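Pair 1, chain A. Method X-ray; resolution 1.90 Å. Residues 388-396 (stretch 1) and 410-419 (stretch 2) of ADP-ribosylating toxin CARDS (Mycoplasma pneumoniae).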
# COMPACT_ATOMS: atom_id res chain seq x y z
N ASN A 388 16.92 -6.61 11.73
CA ASN A 388 16.91 -7.90 11.08
C ASN A 388 17.42 -7.79 9.64
O ASN A 388 17.58 -6.68 9.10
CB ASN A 388 15.51 -8.50 11.11
CG ASN A 388 14.53 -7.77 10.19
OD1 ASN A 388 14.35 -8.15 9.04
ND2 ASN A 388 13.88 -6.73 10.71
N GLY A 389 17.72 -8.93 9.03
CA GLY A 389 18.27 -8.96 7.69
C GLY A 389 18.08 -10.30 7.00
O GLY A 389 17.55 -11.25 7.58
N LEU A 390 18.53 -10.37 5.75
CA LEU A 390 18.47 -11.62 5.00
C LEU A 390 19.67 -12.49 5.36
O LEU A 390 20.77 -11.98 5.60
CB LEU A 390 18.48 -11.33 3.50
CG LEU A 390 17.27 -10.62 2.89
CD1 LEU A 390 17.55 -10.35 1.39
CD2 LEU A 390 16.00 -11.46 3.07
N PHE A 391 19.46 -13.80 5.37
CA PHE A 391 20.51 -14.76 5.74
C PHE A 391 20.48 -16.00 4.84
O PHE A 391 19.44 -16.35 4.29
CB PHE A 391 20.34 -15.21 7.20
CG PHE A 391 20.76 -14.19 8.22
CD1 PHE A 391 19.91 -13.14 8.56
CD2 PHE A 391 21.99 -14.29 8.85
CE1 PHE A 391 20.29 -12.19 9.50
CE2 PHE A 391 22.39 -13.35 9.80
CZ PHE A 391 21.54 -12.30 10.13
N TRP A 392 21.63 -16.65 4.69
CA TRP A 392 21.66 -18.00 4.12
C TRP A 392 22.45 -18.91 5.06
O TRP A 392 23.20 -18.43 5.91
CB TRP A 392 22.26 -18.03 2.72
CG TRP A 392 23.76 -17.90 2.67
CD1 TRP A 392 24.51 -16.85 3.11
CD2 TRP A 392 24.69 -18.87 2.16
NE1 TRP A 392 25.84 -17.09 2.89
CE2 TRP A 392 25.99 -18.32 2.32
CE3 TRP A 392 24.56 -20.13 1.58
CZ2 TRP A 392 27.14 -19.00 1.91
CZ3 TRP A 392 25.71 -20.81 1.18
CH2 TRP A 392 26.98 -20.24 1.35
N ASN A 393 22.26 -20.21 4.90
CA ASN A 393 23.00 -21.20 5.68
C ASN A 393 24.30 -21.55 4.97
O ASN A 393 24.28 -22.23 3.94
CB ASN A 393 22.14 -22.45 5.88
CG ASN A 393 22.80 -23.46 6.79
OD1 ASN A 393 24.02 -23.65 6.74
ND2 ASN A 393 22.01 -24.10 7.64
N THR A 394 25.41 -21.07 5.51
CA THR A 394 26.72 -21.22 4.89
C THR A 394 27.12 -22.68 4.69
O THR A 394 27.97 -22.99 3.85
CB THR A 394 27.82 -20.53 5.72
OG1 THR A 394 27.81 -21.06 7.05
CG2 THR A 394 27.59 -19.02 5.76
N LYS A 395 26.50 -23.57 5.46
CA LYS A 395 26.82 -24.99 5.34
C LYS A 395 25.92 -25.74 4.35
O LYS A 395 26.23 -26.86 3.96
CB LYS A 395 26.78 -25.66 6.72
CG LYS A 395 27.97 -25.33 7.60
CD LYS A 395 27.88 -26.02 8.95
CE LYS A 395 29.22 -26.02 9.68
NZ LYS A 395 29.79 -24.65 9.78
N SER A 396 24.82 -25.11 3.92
CA SER A 396 23.93 -25.77 2.97
C SER A 396 24.67 -26.10 1.68
O SER A 396 25.53 -25.34 1.24
CB SER A 396 22.69 -24.91 2.67
OG SER A 396 23.03 -23.74 1.95
N ASN A 410 22.16 -12.68 17.76
CA ASN A 410 22.20 -14.11 18.03
C ASN A 410 21.52 -14.93 16.94
O ASN A 410 20.57 -15.66 17.22
CB ASN A 410 21.50 -14.42 19.36
CG ASN A 410 22.10 -13.66 20.53
OD1 ASN A 410 23.28 -13.31 20.52
ND2 ASN A 410 21.28 -13.40 21.54
N PRO A 411 22.00 -14.80 15.69
CA PRO A 411 21.43 -15.57 14.58
C PRO A 411 21.79 -17.05 14.71
O PRO A 411 22.80 -17.37 15.33
CB PRO A 411 22.13 -14.98 13.35
CG PRO A 411 22.77 -13.70 13.82
CD PRO A 411 23.10 -13.93 15.25
N PRO A 412 20.98 -17.94 14.12
CA PRO A 412 21.28 -19.37 14.18
C PRO A 412 22.69 -19.70 13.70
O PRO A 412 23.30 -18.94 12.94
CB PRO A 412 20.21 -19.99 13.28
CG PRO A 412 19.05 -19.04 13.39
CD PRO A 412 19.67 -17.67 13.50
N SER A 413 23.20 -20.84 14.14
CA SER A 413 24.62 -21.18 14.04
C SER A 413 25.28 -20.91 12.68
O SER A 413 26.17 -20.07 12.57
CB SER A 413 24.84 -22.66 14.43
OG SER A 413 24.34 -22.93 15.73
N ASP A 414 24.85 -21.65 11.67
CA ASP A 414 25.55 -21.65 10.40
C ASP A 414 25.09 -20.54 9.46
O ASP A 414 25.47 -20.52 8.28
CB ASP A 414 25.36 -23.01 9.71
CG ASP A 414 25.75 -24.18 10.61
OD1 ASP A 414 26.86 -24.17 11.17
OD2 ASP A 414 24.93 -25.12 10.75
N LEU A 415 24.28 -19.62 9.95
CA LEU A 415 23.71 -18.59 9.08
C LEU A 415 24.58 -17.34 9.04
O LEU A 415 25.20 -16.96 10.04
CB LEU A 415 22.29 -18.21 9.54
CG LEU A 415 21.20 -19.29 9.54
CD1 LEU A 415 19.83 -18.68 9.81
CD2 LEU A 415 21.18 -20.04 8.24
N GLU A 416 24.63 -16.69 7.88
CA GLU A 416 25.31 -15.41 7.80
C GLU A 416 24.49 -14.43 6.97
O GLU A 416 23.77 -14.84 6.05
CB GLU A 416 26.69 -15.56 7.18
CG GLU A 416 26.68 -15.60 5.68
CD GLU A 416 28.06 -15.46 5.09
OE1 GLU A 416 28.98 -15.04 5.82
OE2 GLU A 416 28.23 -15.77 3.89
N GLU A 417 24.60 -13.15 7.29
CA GLU A 417 23.80 -12.14 6.61
C GLU A 417 24.26 -11.90 5.18
O GLU A 417 25.44 -11.96 4.86
CB GLU A 417 23.78 -10.82 7.40
CG GLU A 417 22.81 -9.79 6.79
CD GLU A 417 22.91 -8.40 7.40
OE1 GLU A 417 23.66 -8.21 8.39
OE2 GLU A 417 22.22 -7.48 6.88
N LEU A 418 23.28 -11.65 4.32
CA LEU A 418 23.49 -11.30 2.92
C LEU A 418 23.04 -9.87 2.74
O LEU A 418 21.99 -9.47 3.23
CB LEU A 418 22.61 -12.17 2.04
CG LEU A 418 22.87 -13.67 2.06
CD1 LEU A 418 21.64 -14.38 1.54
CD2 LEU A 418 24.08 -13.96 1.20
N GLN A 419 23.84 -9.09 2.02
CA GLN A 419 23.50 -7.71 1.75
C GLN A 419 23.56 -7.50 0.24
O GLN A 419 24.36 -8.13 -0.45
CB GLN A 419 24.43 -6.76 2.50
CG GLN A 419 24.28 -6.86 4.02
CD GLN A 419 25.09 -5.83 4.79
OE1 GLN A 419 25.96 -5.17 4.23
NE2 GLN A 419 24.82 -5.71 6.09
O HOH W 1 20.44 -8.00 4.98

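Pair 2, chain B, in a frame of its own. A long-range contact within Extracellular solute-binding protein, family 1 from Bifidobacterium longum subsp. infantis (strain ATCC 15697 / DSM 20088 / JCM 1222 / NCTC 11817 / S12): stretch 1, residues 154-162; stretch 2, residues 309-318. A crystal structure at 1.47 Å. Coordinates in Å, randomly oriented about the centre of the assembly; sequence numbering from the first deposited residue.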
# COMPACT_ATOMS: atom_id res chain seq x y z
N HIS B 154 9.20 3.60 3.87
CA HIS B 154 10.19 4.48 4.49
C HIS B 154 11.38 3.67 4.98
O HIS B 154 11.28 2.47 5.23
CB HIS B 154 9.61 5.25 5.69
CG HIS B 154 8.28 5.81 5.39
ND1 HIS B 154 7.14 5.05 5.48
CD2 HIS B 154 7.91 7.00 4.85
CE1 HIS B 154 6.11 5.77 5.05
NE2 HIS B 154 6.55 6.94 4.66
N MET B 155 12.52 4.35 5.13
CA MET B 155 13.74 3.77 5.68
C MET B 155 14.05 4.50 6.98
O MET B 155 14.24 5.72 6.97
CB MET B 155 14.89 3.94 4.69
CG MET B 155 16.19 3.32 5.12
SD MET B 155 17.44 3.56 3.84
CE MET B 155 18.82 2.60 4.48
N PHE B 156 14.10 3.77 8.08
CA PHE B 156 14.36 4.34 9.40
C PHE B 156 15.77 4.01 9.87
O PHE B 156 16.32 2.94 9.58
CB PHE B 156 13.35 3.79 10.41
CG PHE B 156 11.92 4.10 10.06
CD1 PHE B 156 11.51 5.41 9.89
CD2 PHE B 156 11.00 3.09 9.89
CE1 PHE B 156 10.18 5.70 9.56
CE2 PHE B 156 9.68 3.38 9.56
CZ PHE B 156 9.28 4.69 9.38
N ILE B 157 16.35 4.93 10.64
CA ILE B 157 17.63 4.70 11.30
C ILE B 157 17.55 5.16 12.74
O ILE B 157 16.80 6.09 13.08
CB ILE B 157 18.79 5.36 10.54
CG1 ILE B 157 20.15 4.84 11.01
CG2 ILE B 157 18.74 6.85 10.64
CD1 ILE B 157 21.20 5.04 9.96
N ASN B 158 18.32 4.49 13.60
CA ASN B 158 18.42 4.86 15.02
C ASN B 158 19.36 6.04 15.13
O ASN B 158 20.59 5.90 15.10
CB ASN B 158 18.87 3.68 15.88
CG ASN B 158 18.71 3.99 17.34
OD1 ASN B 158 19.05 5.11 17.76
ND2 ASN B 158 18.10 3.09 18.08
N LYS B 159 18.76 7.24 15.18
CA LYS B 159 19.51 8.48 15.30
C LYS B 159 20.19 8.60 16.66
O LYS B 159 21.27 9.21 16.76
CB LYS B 159 18.55 9.66 15.06
CG LYS B 159 19.22 11.04 15.01
CD LYS B 159 20.30 11.14 13.95
CE LYS B 159 20.63 12.57 13.57
NZ LYS B 159 20.98 13.41 14.77
N THR B 160 19.59 8.05 17.72
CA THR B 160 20.26 8.04 19.02
C THR B 160 21.59 7.31 18.92
O THR B 160 22.61 7.76 19.45
CB THR B 160 19.36 7.38 20.06
OG1 THR B 160 18.18 8.17 20.22
CG2 THR B 160 20.08 7.23 21.41
N TRP B 161 21.61 6.19 18.19
CA TRP B 161 22.86 5.46 18.00
C TRP B 161 23.85 6.27 17.17
O TRP B 161 25.05 6.32 17.48
CB TRP B 161 22.57 4.14 17.32
CG TRP B 161 21.87 3.09 18.11
CD1 TRP B 161 21.36 3.20 19.39
CD2 TRP B 161 21.61 1.75 17.70
NE1 TRP B 161 20.81 2.01 19.77
CE2 TRP B 161 20.94 1.10 18.76
CE3 TRP B 161 21.88 1.03 16.53
CZ2 TRP B 161 20.53 -0.23 18.68
CZ3 TRP B 161 21.48 -0.29 16.45
CH2 TRP B 161 20.81 -0.91 17.52
N LEU B 162 23.40 6.88 16.07
CA LEU B 162 24.30 7.71 15.28
C LEU B 162 24.93 8.78 16.16
O LEU B 162 26.14 9.01 16.09
CB LEU B 162 23.55 8.39 14.14
CG LEU B 162 23.00 7.47 13.03
CD1 LEU B 162 22.19 8.33 12.07
CD2 LEU B 162 24.08 6.73 12.28
N ASP B 309 11.14 7.36 19.65
CA ASP B 309 11.83 8.64 19.63
C ASP B 309 13.33 8.50 19.35
O ASP B 309 14.00 9.52 19.16
CB ASP B 309 11.59 9.49 20.89
CG ASP B 309 10.11 9.90 21.08
OD1 ASP B 309 9.41 10.25 20.09
OD2 ASP B 309 9.66 9.89 22.24
N GLN B 310 13.86 7.28 19.26
CA GLN B 310 15.25 7.08 18.83
C GLN B 310 15.40 7.05 17.31
O GLN B 310 16.54 7.06 16.83
CB GLN B 310 15.82 5.76 19.38
CG GLN B 310 15.75 5.62 20.90
CD GLN B 310 16.47 4.39 21.44
OE1 GLN B 310 17.46 3.91 20.87
NE2 GLN B 310 15.97 3.86 22.56
N TYR B 311 14.30 7.01 16.56
CA TYR B 311 14.36 6.69 15.14
C TYR B 311 13.85 7.84 14.29
O TYR B 311 12.88 8.52 14.65
CB TYR B 311 13.55 5.42 14.82
CG TYR B 311 14.19 4.18 15.38
CD1 TYR B 311 13.96 3.79 16.70
CD2 TYR B 311 15.04 3.41 14.61
CE1 TYR B 311 14.55 2.65 17.21
CE2 TYR B 311 15.62 2.25 15.11
CZ TYR B 311 15.39 1.89 16.43
OH TYR B 311 15.99 0.76 16.95
N ILE B 312 14.52 8.03 13.15
CA ILE B 312 14.08 9.01 12.16
C ILE B 312 13.98 8.35 10.78
O ILE B 312 14.68 7.36 10.50
CB ILE B 312 15.02 10.22 12.09
CG1 ILE B 312 16.40 9.81 11.57
CG2 ILE B 312 15.11 10.87 13.48
CD1 ILE B 312 17.37 10.98 11.34
N PRO B 313 13.14 8.89 9.90
CA PRO B 313 13.16 8.46 8.50
C PRO B 313 14.29 9.20 7.82
O PRO B 313 14.46 10.41 8.02
CB PRO B 313 11.81 8.95 7.96
CG PRO B 313 11.13 9.72 9.13
CD PRO B 313 12.22 10.01 10.11
N ILE B 314 15.06 8.49 7.00
CA ILE B 314 16.12 9.13 6.22
C ILE B 314 15.93 8.97 4.73
O ILE B 314 15.43 7.93 4.26
CB ILE B 314 17.52 8.62 6.59
CG1 ILE B 314 17.61 7.10 6.41
CG2 ILE B 314 17.88 9.08 7.99
CD1 ILE B 314 19.03 6.57 6.48
N PRO B 315 16.37 9.94 3.95
CA PRO B 315 16.48 9.71 2.50
C PRO B 315 17.34 8.48 2.25
O PRO B 315 18.27 8.18 3.00
CB PRO B 315 17.17 10.98 2.01
CG PRO B 315 16.86 12.04 3.09
CD PRO B 315 16.88 11.27 4.34
N VAL B 316 17.05 7.77 1.17
CA VAL B 316 17.81 6.53 0.94
C VAL B 316 19.23 6.88 0.52
O VAL B 316 19.43 7.82 -0.27
CB VAL B 316 17.12 5.65 -0.11
CG1 VAL B 316 17.26 6.21 -1.55
CG2 VAL B 316 17.64 4.20 -0.04
N PRO B 317 20.25 6.19 1.01
CA PRO B 317 21.61 6.43 0.52
C PRO B 317 21.76 6.09 -0.96
O PRO B 317 21.14 5.14 -1.46
CB PRO B 317 22.48 5.51 1.39
CG PRO B 317 21.69 5.41 2.69
CD PRO B 317 20.25 5.30 2.19
N SER B 318 22.60 6.88 -1.66
CA SER B 318 22.83 6.70 -3.09
C SER B 318 23.75 5.52 -3.35
O SER B 318 24.74 5.31 -2.65
CB SER B 318 23.48 7.96 -3.68
OG SER B 318 22.71 9.13 -3.47
O HOH W 2 19.39 2.54 22.21

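Pair 1 and pair 2 share one backbone plan: two short antiparallel strands, the first of which leaves the sheet through an asparagine. Fourteen central residues superpose with an RMSD of 0.7 Å. At the center, W392(A) and E416(A) match I157(B) and I312(B), each a hydrogen-bonded pair. W392(A) N reaches E416(A) O at 3.1 Å and E416(A) N reaches W392(A) O at 3.0 Å; in pair 2, I157(B) N to I312(B) O and I312(B) N to I157(B) O are both 3.0 Å. Because these bonds use only main-chain atoms, the side chains are free to differ.

On the face carrying this central pair the chemistry differs. In pair 1 it is partly polar: the indole NE1 of W392(A) donates to OE2 of E416(A) at 2.9 Å, the carboxylate lying at the ring edge, where the N-H points. CD1 of the same indole packs on CD2 of L418(A) at 3.5 Å. Pair 2 uses branched aliphatic chains instead. CG2 of I157(B) lies 3.9 Å from CG1 of I312(B) and 3.6 Å from CG2 of I314(B), the match of L418(A); with no polar group to satisfy, these side chains need only fit by shape.

On the other face, F391(A) matches F156(B), both with chi1 in m. The F391(A) ring receives E417(A) over one face, with CB 4.0 Å from the ring centroid in a CH-pi contact, so the aliphatic part of a charged residue serves as packing. P313(B), matched to E417(A), is apolar throughout and places CB 4.0 Å from CE1 of F156(B). Proline suits this non-hydrogen-bonded position, since no N-H is required across the strands. Next along, L415(A) brings CD2 to 3.5 Å from CB of N393(A), whereas its match Y311(B) lays a ring face against CG of N158(B).

The asparagines N393(A) and N158(B) nearly coincide, with chi1 t in both, and each side chain organizes the chain that follows. OD1 of N393(A) accepts from K395(A) N at 2.8 Å within a type I turn; OD1 of N158(B) caps a helix, accepting from W161(B) N at 2.8 Å. D414(A) and Q310(B) face these exits. D414(A) O accepts from T394(A) N at 2.8 Å and T394(A) OG1 at 2.7 Å. Q310(B) O receives a weak bond from K159(B) N at 2.8 Å, while OE1 of its side chain accepts from N158(B) ND2 at 3.0 Å.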